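Local coordinates for cytochrome c7 (Geobacter sulfurreducens, PDB 3H34), which binds several c-type hemes and probably carries electrons, as a member of a cytochrome family involved in Fe(III) respiration, at residues A1-L5 / F15-R19. Residues are numbered along the deposited sequence; the frame is centred on the assembly and turned at random.
Sequences ADVIL and FTHKR. With HEM (protoporphyrin IX containing Fe), chain B.
Ile4 and Phe15 form an antiparallel hydrogen-bonded pair, defined by two backbone bonds: Ile4 N to Phe15 O at 2.9 Å and Phe15 N to Ile4 O at 2.8 Å. This bridge belongs to the two-stranded hairpin of 4-6 and 13-15. Nearer the N-terminus, Asp2 O takes the amide of Lys18 on a lone pair (Lys18 N to Asp2 O 3.0 Å) and accepts a bond from a water that in turn accepts the Arg19 amide, tying down the start of helix 17-20. The Asp2 and Lys18 side chains lie side by side, Asp2 CG 3.5 Å from Lys18 CB, but their charged ends do not meet.

His17 NE2 lies 2.0 Å from the heme FE and His31 is the other axial ligand, the bis-histidine coordination of class III cytochromes c. With CG anti to the backbone N (chi1 -175°), the imidazole reaches the heme while ND1 donates to Ala1 O at 2.9 Å; that bond is bent, 135° at the hydrogen, with the donor above the carbonyl plane. The same N-H leans weakly toward a water that donates to Asp2 OD1.

Apolar contacts line this side of the heme. Ile4 CD1 lies over one face of the His17 ring (CH-pi, 4.2 Å from its centroid) and meets the Phe15 ring at its edge. Phe15 CE2 approaches HEM CHD at 3.6 Å. Replacing Phe15 by alanine is likely to leave Ile4 CD1 and the porphyrin edge without their aromatic neighbour, opening a gap.

The Ala1 O bond and the Ile4 methyl probably limit rotation of the His17 ring; the bent bond may also modestly strengthen the imidazole as donor, which could lower the heme potential.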
loop_
_atom_site.group_PDB
_atom_site.type_symbol
_atom_site.label_atom_id
_atom_site.label_comp_id
_atom_site.label_asym_id
_atom_site.label_seq_id
_atom_site.Cartn_x
_atom_site.Cartn_y
_atom_site.Cartn_z
ATOM N N ALA A 1 -3.798 -12.309 -1.280
ATOM C CA ALA A 1 -3.060 -12.678 -2.519
ATOM C C ALA A 1 -1.708 -11.972 -2.548
ATOM O O ALA A 1 -1.527 -10.943 -1.898
ATOM C CB ALA A 1 -3.882 -12.292 -3.745
ATOM N N ASP A 2 -0.766 -12.532 -3.301
ATOM C CA ASP A 2 0.575 -11.956 -3.415
ATOM C C ASP A 2 0.554 -10.624 -4.147
ATOM O O ASP A 2 1.372 -9.743 -3.876
ATOM C CB ASP A 2 1.503 -12.918 -4.151
ATOM C CG ASP A 2 1.879 -14.123 -3.315
ATOM O OD1 ASP A 2 1.378 -14.258 -2.178
ATOM O OD2 ASP A 2 2.680 -14.939 -3.805
ATOM N N VAL A 3 -0.366 -10.493 -5.095
ATOM C CA VAL A 3 -0.519 -9.258 -5.849
ATOM C C VAL A 3 -1.978 -8.864 -5.710
ATOM O O VAL A 3 -2.876 -9.637 -6.048
ATOM C CB VAL A 3 -0.176 -9.442 -7.340
ATOM C CG1 VAL A 3 -0.403 -8.134 -8.089
ATOM C CG2 VAL A 3 1.272 -9.881 -7.486
ATOM N N ILE A 4 -2.206 -7.666 -5.188
ATOM C CA ILE A 4 -3.555 -7.170 -4.975
ATOM C C ILE A 4 -3.822 -5.954 -5.843
ATOM O O ILE A 4 -2.998 -5.041 -5.925
ATOM C CB ILE A 4 -3.759 -6.789 -3.493
ATOM C CG1 ILE A 4 -3.481 -8.006 -2.606
ATOM C CG2 ILE A 4 -5.172 -6.271 -3.272
ATOM C CD1 ILE A 4 -3.453 -7.697 -1.122
ATOM N N LEU A 5 -4.974 -5.952 -6.503
ATOM C CA LEU A 5 -5.351 -4.839 -7.359
ATOM C C LEU A 5 -6.380 -3.976 -6.642
ATOM O O LEU A 5 -7.382 -4.484 -6.132
ATOM C CB LEU A 5 -5.936 -5.350 -8.674
ATOM C CG LEU A 5 -5.070 -6.311 -9.494
ATOM C CD1 LEU A 5 -5.812 -6.684 -10.770
ATOM C CD2 LEU A 5 -3.736 -5.668 -9.827
ATOM N N PHE A 15 -0.638 -3.483 -6.147
ATOM C CA PHE A 15 0.110 -3.664 -4.911
ATOM C C PHE A 15 0.792 -5.020 -4.765
ATOM O O PHE A 15 0.138 -6.063 -4.670
ATOM C CB PHE A 15 -0.831 -3.402 -3.726
ATOM C CG PHE A 15 -0.210 -3.640 -2.376
ATOM C CD1 PHE A 15 0.997 -3.046 -2.025
ATOM C CD2 PHE A 15 -0.850 -4.447 -1.445
ATOM C CE1 PHE A 15 1.552 -3.253 -0.758
ATOM C CE2 PHE A 15 -0.305 -4.659 -0.183
ATOM C CZ PHE A 15 0.898 -4.062 0.161
ATOM N N THR A 16 2.121 -4.989 -4.741
ATOM C CA THR A 16 2.919 -6.198 -4.598
ATOM C C THR A 16 2.984 -6.577 -3.119
ATOM O O THR A 16 4.001 -6.395 -2.451
ATOM C CB THR A 16 4.334 -5.981 -5.163
ATOM O OG1 THR A 16 4.918 -4.823 -4.557
ATOM C CG2 THR A 16 4.271 -5.776 -6.676
ATOM N N HIS A 17 1.867 -7.106 -2.631
ATOM C CA HIS A 17 1.690 -7.519 -1.245
ATOM C C HIS A 17 2.807 -8.416 -0.709
ATOM O O HIS A 17 3.444 -8.094 0.296
ATOM C CB HIS A 17 0.340 -8.232 -1.117
ATOM C CG HIS A 17 -0.023 -8.614 0.283
ATOM N ND1 HIS A 17 -0.504 -9.856 0.640
ATOM C CD2 HIS A 17 -0.023 -7.879 1.424
ATOM C CE1 HIS A 17 -0.774 -9.835 1.954
ATOM N NE2 HIS A 17 -0.500 -8.656 2.477
ATOM N N LYS A 18 3.038 -9.541 -1.380
ATOM C CA LYS A 18 4.067 -10.485 -0.960
ATOM C C LYS A 18 5.457 -9.861 -1.063
ATOM O O LYS A 18 6.252 -9.945 -0.126
ATOM C CB LYS A 18 3.998 -11.757 -1.816
ATOM C CG LYS A 18 5.009 -12.838 -1.438
ATOM C CD LYS A 18 4.809 -13.312 -0.004
ATOM C CE LYS A 18 5.695 -14.507 0.322
ATOM N NZ LYS A 18 7.139 -14.220 0.108
ATOM N N ARG A 19 5.746 -9.228 -2.195
ATOM C CA ARG A 19 7.052 -8.606 -2.385
ATOM C C ARG A 19 7.361 -7.615 -1.266
ATOM O O ARG A 19 8.500 -7.531 -0.799
ATOM C CB ARG A 19 7.120 -7.898 -3.741
ATOM C CG ARG A 19 8.489 -7.291 -4.047
ATOM C CD ARG A 19 8.617 -6.897 -5.512
ATOM N NE ARG A 19 9.962 -6.429 -5.840
ATOM C CZ ARG A 19 10.413 -5.202 -5.600
ATOM N NH1 ARG A 19 9.627 -4.300 -5.031
ATOM N NH2 ARG A 19 11.658 -4.875 -5.930
HETATM C CHA HEM B . -4.331 -8.042 2.774
HETATM C CHB HEM B . -1.801 -11.115 5.533
HETATM C CHC HEM B . 1.983 -8.057 5.436
HETATM C CHD HEM B . -0.840 -4.720 3.367
HETATM C C1A HEM B . -3.916 -9.174 3.461
HETATM C C2A HEM B . -4.768 -10.322 3.692
HETATM C C3A HEM B . -4.070 -11.146 4.503
HETATM C C4A HEM B . -2.805 -10.528 4.779
HETATM C CMA HEM B . -4.543 -12.489 5.039
HETATM C CAA HEM B . -6.201 -10.516 3.211
HETATM C CBA HEM B . -6.285 -11.161 1.841
HETATM C CGA HEM B . -7.713 -11.299 1.352
HETATM O O1A HEM B . -8.358 -10.261 1.094
HETATM O O2A HEM B . -8.192 -12.446 1.234
HETATM C C1B HEM B . -0.568 -10.512 5.769
HETATM C C2B HEM B . 0.468 -11.113 6.583
HETATM C C3B HEM B . 1.546 -10.282 6.524
HETATM C C4B HEM B . 1.160 -9.153 5.700
HETATM C CMB HEM B . 0.345 -12.408 7.391
HETATM C CAB HEM B . 2.883 -10.466 7.246
HETATM C CBB HEM B . 3.674 -11.698 6.819
HETATM C C1C HEM B . 1.550 -6.917 4.781
HETATM C C2C HEM B . 2.357 -5.706 4.677
HETATM C C3C HEM B . 1.560 -4.759 4.122
HETATM C C4C HEM B . 0.263 -5.380 3.903
HETATM C CMC HEM B . 3.786 -5.531 5.183
HETATM C CAC HEM B . 1.887 -3.275 3.899
HETATM C CBC HEM B . 3.184 -2.979 3.151
HETATM C C1D HEM B . -2.051 -5.346 3.078
HETATM C C2D HEM B . -3.125 -4.688 2.383
HETATM C C3D HEM B . -4.084 -5.623 2.174
HETATM C C4D HEM B . -3.592 -6.866 2.721
HETATM C CMD HEM B . -3.170 -3.208 1.978
HETATM C CAD HEM B . -5.454 -5.373 1.576
HETATM C CBD HEM B . -6.484 -5.099 2.667
HETATM C CGD HEM B . -7.867 -4.814 2.111
HETATM O O1D HEM B . -8.806 -4.652 2.913
HETATM O O2D HEM B . -8.015 -4.751 0.873
HETATM N NA HEM B . -2.711 -9.298 4.154
HETATM N NB HEM B . -0.150 -9.276 5.260
HETATM N NC HEM B . 0.269 -6.713 4.283
HETATM N ND HEM B . -2.342 -6.695 3.294
HETATM FE FE HEM B . -1.218 -8.009 4.221
HETATM O O HOH W 1 4.051 -9.259 -4.576
HETATM O O HOH W 2 0.516 -12.764 -0.038
#